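Local coordinates for calcium uptake protein 3, mitochondrial (Homo sapiens, PDB 6AGI) that senses calcium through EF-hand domains and, as a disulfide-linked heterodimer with MICU1, regulates the mitochondrial calcium uniporter in the central nervous system and skeletal muscle, at residues A66-V71 with L213-G218; M121-E126 with K222-F227. All coordinates share one frame; numbering follows the deposited sequence.

Contact 1. Residues A66-V71 with L213-G218; sequences AETPPV and LVHFFG
The polar link here is a hydrogen bond from the H215 ring to the backbone of P69: ND1 donates to P69 O over 2.7 Å, bent at the hydrogen to 137°. The donor lies above the carbonyl plane, and the oxygen is tilted from the ring plane. CG stands anti to the backbone N (chi1 176°), and the ring beyond comes nearer the loop than CB does.

A CH-pi contact adds to this bond. V71 CA sits over one ring face, 3.8 Å from the ring centroid and offset toward the rim, while V71 CG2 lies 3.9 Å from H215 NE2.

Apolar contacts complete the interface. T68 CG2 reaches H215 CB at 3.8 Å, and T68 CB meets V214 CG1 at 4.0 Å; the T68 hydroxyl turns back to bond L65 O. V71 CG2 approaches the edge of the F216 ring at 4.4 Å from CD1.

An alanine in place of H215 would probably leave P69 O without this donor and open a gap beneath V71. The H215 imidazole, bonded at ND1 and packed by V71, is thus the main link of helix 211-217 to the loop after helix 58-66, supplying a donor where P69 and P70 lack backbone N-H groups.

Contact 2. Residues M121-E126 with K222-F227; sequences MVDKKE and KAELNF. With CA (calcium ion), chain F.
M121 and N226 meet at one end of this contact, their side chains crossing at a slant, with M121 SD 3.6 Å from N226 CB. M121 CG is anti to its own carbonyl carbon (chi1 -44°); a bend at chi2 brings SD to N226, and one at chi3 places M121 CE 4.1 Å from N226 CB. The amide of N226 is engaged with its own helix: OD1 accepts from D229 N, an N-cap for helix 227-250. Next to this pair, M121 CB packs on E224 CB at 3.7 Å.

V122 CB and L225 CB lie 4.3 Å apart. Beyond this pair, V122 rests on F111 and F114 of helix 104-114, whereas L225 reaches F216 of helix 211-217. Their backbones form a single antiparallel bridge, a hydrogen-bonded pair: V122 N donates to L225 O at 2.8 Å, and L225 N returns a longer bond to V122 O at 3.3 Å. L225 O thus has one N-H donor, V122, and a weaker CA-H...O contact from M121 CA. One water extends the link, accepting from K124 N and donating to A223 O.

On the calcium side, M121 contributes its backbone O, not its side chain, and E126 binds with both carboxylate oxygens, OE1 at 2.5 Å and OE2 at 2.8 Å. D115, D117 and N119 complete the site of this EF-hand. E126 OE1 also accepts from D123 N through its anti lone pair, so the same oxygen ties metal and helix start together. Because M121 directs its carbonyl to calcium while V122 uses N and O for the bridge, the chemistry couples the metal-binding loop to 222-227 through adjoining backbone groups, much as paired EF-hand loops are joined by a short beta bridge.

How the contacts relate
The centres of contacts 1 and 2 lie about 12 Å apart, on the same side of the chain's centre. Along the sequence their segments alternate: 66-71, 121-126, 213-218, then 222-227. Helix 211-217 supplies the later half of contact 1, and the loop following it supplies that of contact 2 before helix 227-250 begins. F217 joins them directly, its CE1 lying 3.2 Å from V122 O and its CD1 equally close to A223 O. K124 of helix 124-138 also packs on L213 and F217. Side-chain and backbone contacts thus run from the first EF-hand loop through 222-227 and helix 211-217 to the loop after helix 58-66.

Contact 1. Residues A66-V71 with L213-G218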
loop_
_atom_site.group_PDB
_atom_site.type_symbol
_atom_site.label_atom_id
_atom_site.label_comp_id
_atom_site.label_asym_id
_atom_site.label_seq_id
_atom_site.Cartn_x
_atom_site.Cartn_y
_atom_site.Cartn_z
ATOM N N ALA B 66 -16.006 -29.399 -21.077
ATOM C CA ALA B 66 -16.796 -30.410 -20.373
ATOM C C ALA B 66 -16.023 -31.171 -19.293
ATOM O O ALA B 66 -16.634 -31.659 -18.336
ATOM C CB ALA B 66 -17.367 -31.403 -21.385
ATOM N N GLU B 67 -14.698 -31.256 -19.408
ATOM C CA GLU B 67 -13.882 -31.875 -18.369
ATOM C C GLU B 67 -13.807 -31.099 -17.050
ATOM O O GLU B 67 -13.753 -31.726 -15.985
ATOM C CB GLU B 67 -12.478 -32.080 -18.906
ATOM C CG GLU B 67 -11.867 -30.755 -19.261
ATOM C CD GLU B 67 -11.027 -30.183 -18.161
ATOM O OE1 GLU B 67 -10.667 -30.933 -17.227
ATOM O OE2 GLU B 67 -10.850 -28.951 -18.198
ATOM N N THR B 68 -13.893 -29.766 -17.082
ATOM C CA THR B 68 -13.234 -28.918 -16.081
ATOM C C THR B 68 -13.463 -29.409 -14.649
ATOM O O THR B 68 -14.612 -29.673 -14.260
ATOM C CB THR B 68 -13.747 -27.485 -16.194
ATOM O OG1 THR B 68 -13.686 -27.086 -17.562
ATOM C CG2 THR B 68 -12.854 -26.555 -15.390
ATOM N N PRO B 69 -12.422 -29.465 -13.815
ATOM C CA PRO B 69 -12.616 -29.937 -12.449
ATOM C C PRO B 69 -13.480 -28.946 -11.700
ATOM O O PRO B 69 -13.373 -27.734 -11.924
ATOM C CB PRO B 69 -11.193 -29.970 -11.861
ATOM C CG PRO B 69 -10.260 -29.909 -13.046
ATOM C CD PRO B 69 -11.012 -29.127 -14.097
ATOM N N PRO B 70 -14.354 -29.418 -10.822
ATOM C CA PRO B 70 -15.113 -28.497 -9.978
ATOM C C PRO B 70 -14.179 -27.793 -9.004
ATOM O O PRO B 70 -13.003 -28.143 -8.846
ATOM C CB PRO B 70 -16.120 -29.393 -9.255
ATOM C CG PRO B 70 -15.608 -30.786 -9.410
ATOM C CD PRO B 70 -14.620 -30.835 -10.525
ATOM N N VAL B 71 -14.733 -26.785 -8.328
ATOM C CA VAL B 71 -13.890 -25.939 -7.498
ATOM C C VAL B 71 -13.222 -26.751 -6.393
ATOM O O VAL B 71 -12.072 -26.488 -6.011
ATOM C CB VAL B 71 -14.723 -24.761 -6.961
ATOM C CG1 VAL B 71 -15.725 -25.252 -5.940
ATOM C CG2 VAL B 71 -13.824 -23.691 -6.379
ATOM N N LEU B 213 -15.021 -19.890 -15.450
ATOM C CA LEU B 213 -16.465 -19.781 -15.298
ATOM C C LEU B 213 -17.099 -21.138 -14.946
ATOM O O LEU B 213 -17.926 -21.233 -14.025
ATOM C CB LEU B 213 -17.020 -19.212 -16.594
ATOM C CG LEU B 213 -18.017 -18.077 -16.599
ATOM C CD1 LEU B 213 -17.519 -16.943 -15.749
ATOM C CD2 LEU B 213 -18.195 -17.635 -18.056
ATOM N N VAL B 214 -16.697 -22.207 -15.646
ATOM C CA VAL B 214 -17.206 -23.552 -15.363
ATOM C C VAL B 214 -16.611 -24.108 -14.066
ATOM O O VAL B 214 -17.300 -24.765 -13.268
ATOM C CB VAL B 214 -16.927 -24.473 -16.565
ATOM C CG1 VAL B 214 -17.381 -25.875 -16.278
ATOM C CG2 VAL B 214 -17.693 -23.956 -17.768
ATOM N N HIS B 215 -15.327 -23.858 -13.837
ATOM C CA HIS B 215 -14.698 -24.321 -12.614
ATOM C C HIS B 215 -15.397 -23.733 -11.390
ATOM O O HIS B 215 -15.599 -24.434 -10.393
ATOM C CB HIS B 215 -13.219 -23.940 -12.640
ATOM C CG HIS B 215 -12.483 -24.283 -11.383
ATOM N ND1 HIS B 215 -12.020 -25.550 -11.116
ATOM C CD2 HIS B 215 -12.123 -23.526 -10.322
ATOM C CE1 HIS B 215 -11.406 -25.560 -9.947
ATOM N NE2 HIS B 215 -11.459 -24.344 -9.441
ATOM N N PHE B 216 -15.792 -22.448 -11.462
ATOM C CA PHE B 216 -16.387 -21.724 -10.332
ATOM C C PHE B 216 -17.863 -22.038 -10.163
ATOM O O PHE B 216 -18.312 -22.339 -9.051
ATOM C CB PHE B 216 -16.211 -20.215 -10.510
ATOM C CG PHE B 216 -14.835 -19.722 -10.171
ATOM C CD1 PHE B 216 -14.027 -20.420 -9.280
ATOM C CD2 PHE B 216 -14.341 -18.571 -10.746
ATOM C CE1 PHE B 216 -12.749 -19.956 -8.958
ATOM C CE2 PHE B 216 -13.069 -18.111 -10.441
ATOM C CZ PHE B 216 -12.273 -18.799 -9.537
ATOM N N PHE B 217 -18.642 -21.940 -11.245
ATOM C CA PHE B 217 -20.095 -22.026 -11.148
ATOM C C PHE B 217 -20.682 -23.223 -11.883
ATOM O O PHE B 217 -21.892 -23.246 -12.134
ATOM C CB PHE B 217 -20.730 -20.743 -11.662
ATOM C CG PHE B 217 -19.999 -19.517 -11.234
ATOM C CD1 PHE B 217 -20.113 -19.045 -9.932
ATOM C CD2 PHE B 217 -19.175 -18.842 -12.116
ATOM C CE1 PHE B 217 -19.427 -17.919 -9.523
ATOM C CE2 PHE B 217 -18.488 -17.728 -11.705
ATOM C CZ PHE B 217 -18.615 -17.271 -10.399
ATOM N N GLY B 218 -19.868 -24.209 -12.252
ATOM C CA GLY B 218 -20.406 -25.410 -12.846
ATOM C C GLY B 218 -20.792 -25.233 -14.298
ATOM O O GLY B 218 -20.705 -24.149 -14.884
#

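Contact 2. Residues M121-E126 with K222-F227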
loop_
_atom_site.group_PDB
_atom_site.type_symbol
_atom_site.label_atom_id
_atom_site.label_comp_id
_atom_site.label_asym_id
_atom_site.label_seq_id
_atom_site.Cartn_x
_atom_site.Cartn_y
_atom_site.Cartn_z
ATOM N N MET B 121 -21.968 -15.176 -0.899
ATOM C CA MET B 121 -21.570 -16.015 -2.017
ATOM C C MET B 121 -21.419 -15.093 -3.221
ATOM O O MET B 121 -21.859 -13.942 -3.199
ATOM C CB MET B 121 -22.566 -17.178 -2.332
ATOM C CG MET B 121 -23.161 -18.012 -1.161
ATOM S SD MET B 121 -21.894 -18.954 -0.241
ATOM C CE MET B 121 -22.238 -20.658 -0.693
ATOM N N VAL B 122 -20.792 -15.603 -4.275
ATOM C CA VAL B 122 -20.609 -14.860 -5.513
ATOM C C VAL B 122 -21.266 -15.681 -6.616
ATOM O O VAL B 122 -20.869 -16.822 -6.875
ATOM C CB VAL B 122 -19.130 -14.563 -5.810
ATOM C CG1 VAL B 122 -18.960 -13.996 -7.196
ATOM C CG2 VAL B 122 -18.617 -13.542 -4.836
ATOM N N ASP B 123 -22.340 -15.132 -7.186
ATOM C CA ASP B 123 -23.024 -15.670 -8.359
ATOM C C ASP B 123 -22.092 -15.676 -9.561
ATOM O O ASP B 123 -21.108 -14.937 -9.622
ATOM C CB ASP B 123 -24.221 -14.798 -8.730
ATOM C CG ASP B 123 -25.080 -14.440 -7.543
ATOM O OD1 ASP B 123 -24.816 -14.949 -6.430
ATOM O OD2 ASP B 123 -25.981 -13.593 -7.722
ATOM N N LYS B 124 -22.444 -16.488 -10.553
ATOM C CA LYS B 124 -21.868 -16.304 -11.881
ATOM C C LYS B 124 -22.132 -14.894 -12.403
ATOM O O LYS B 124 -21.312 -14.339 -13.139
ATOM C CB LYS B 124 -22.433 -17.347 -12.851
ATOM C CG LYS B 124 -21.791 -17.365 -14.243
ATOM C CD LYS B 124 -22.392 -18.519 -15.033
ATOM C CE LYS B 124 -22.119 -18.475 -16.528
ATOM N NZ LYS B 124 -22.654 -19.745 -17.123
ATOM N N LYS B 125 -23.270 -14.297 -12.033
ATOM C CA LYS B 125 -23.677 -13.028 -12.623
ATOM C C LYS B 125 -22.938 -11.868 -11.968
ATOM O O LYS B 125 -22.432 -10.966 -12.667
ATOM C CB LYS B 125 -25.200 -12.880 -12.469
ATOM C CG LYS B 125 -25.812 -11.564 -12.922
ATOM C CD LYS B 125 -26.698 -10.959 -11.827
ATOM C CE LYS B 125 -25.949 -9.993 -10.926
ATOM N NZ LYS B 125 -26.643 -9.773 -9.615
ATOM N N GLU B 126 -22.748 -11.963 -10.642
ATOM C CA GLU B 126 -21.796 -11.098 -9.948
ATOM C C GLU B 126 -20.408 -11.179 -10.567
ATOM O O GLU B 126 -19.794 -10.156 -10.891
ATOM C CB GLU B 126 -21.718 -11.463 -8.467
ATOM C CG GLU B 126 -22.726 -10.752 -7.621
ATOM C CD GLU B 126 -22.758 -11.273 -6.204
ATOM O OE1 GLU B 126 -22.582 -12.486 -6.007
ATOM O OE2 GLU B 126 -22.925 -10.453 -5.279
ATOM N N LYS B 222 -25.047 -22.376 -12.104
ATOM C CA LYS B 222 -25.896 -22.108 -10.957
ATOM C C LYS B 222 -25.214 -22.356 -9.615
ATOM O O LYS B 222 -25.846 -22.147 -8.574
ATOM C CB LYS B 222 -27.190 -22.940 -11.052
ATOM C CG LYS B 222 -28.026 -22.672 -12.310
ATOM C CD LYS B 222 -28.683 -21.291 -12.253
ATOM C CE LYS B 222 -29.519 -20.992 -13.501
ATOM N NZ LYS B 222 -30.231 -19.683 -13.408
ATOM N N ALA B 223 -23.953 -22.792 -9.597
ATOM C CA ALA B 223 -23.239 -22.936 -8.335
ATOM C C ALA B 223 -22.747 -21.575 -7.843
ATOM O O ALA B 223 -22.542 -20.643 -8.630
ATOM C CB ALA B 223 -22.056 -23.892 -8.485
ATOM N N GLU B 224 -22.472 -21.487 -6.535
ATOM C CA GLU B 224 -22.016 -20.230 -5.960
ATOM C C GLU B 224 -20.746 -20.433 -5.147
ATOM O O GLU B 224 -20.434 -21.543 -4.704
ATOM C CB GLU B 224 -23.088 -19.584 -5.062
ATOM C CG GLU B 224 -24.409 -19.259 -5.743
ATOM C CD GLU B 224 -25.562 -20.043 -5.134
ATOM O OE1 GLU B 224 -25.393 -20.574 -4.004
ATOM O OE2 GLU B 224 -26.636 -20.126 -5.779
ATOM N N LEU B 225 -20.011 -19.322 -4.982
ATOM C CA LEU B 225 -18.664 -19.290 -4.421
ATOM C C LEU B 225 -18.683 -18.582 -3.074
ATOM O O LEU B 225 -19.062 -17.408 -2.997
ATOM C CB LEU B 225 -17.711 -18.565 -5.358
ATOM C CG LEU B 225 -16.928 -19.322 -6.416
ATOM C CD1 LEU B 225 -15.950 -18.324 -7.043
ATOM C CD2 LEU B 225 -16.176 -20.473 -5.778
ATOM N N ASN B 226 -18.273 -19.282 -2.017
ATOM C CA ASN B 226 -18.120 -18.653 -0.711
ATOM C C ASN B 226 -16.695 -18.099 -0.578
ATOM O O ASN B 226 -15.835 -18.317 -1.440
ATOM C CB ASN B 226 -18.440 -19.649 0.406
ATOM C CG ASN B 226 -17.418 -20.791 0.494
ATOM O OD1 ASN B 226 -16.558 -20.953 -0.372
ATOM N ND2 ASN B 226 -17.542 -21.604 1.524
ATOM N N PHE B 227 -16.428 -17.393 0.524
ATOM C CA PHE B 227 -15.104 -16.804 0.715
ATOM C C PHE B 227 -14.007 -17.866 0.780
ATOM O O PHE B 227 -12.878 -17.643 0.320
ATOM C CB PHE B 227 -15.073 -15.980 1.993
ATOM C CG PHE B 227 -13.736 -15.406 2.278
ATOM C CD1 PHE B 227 -13.004 -14.769 1.276
ATOM C CD2 PHE B 227 -13.173 -15.562 3.540
ATOM C CE1 PHE B 227 -11.733 -14.258 1.552
ATOM C CE2 PHE B 227 -11.912 -15.063 3.828
ATOM C CZ PHE B 227 -11.188 -14.408 2.841
HETATM CA CA CA F . -23.920 -12.678 -3.933
HETATM O O HOH W 1 -23.777 -18.921 -10.111
#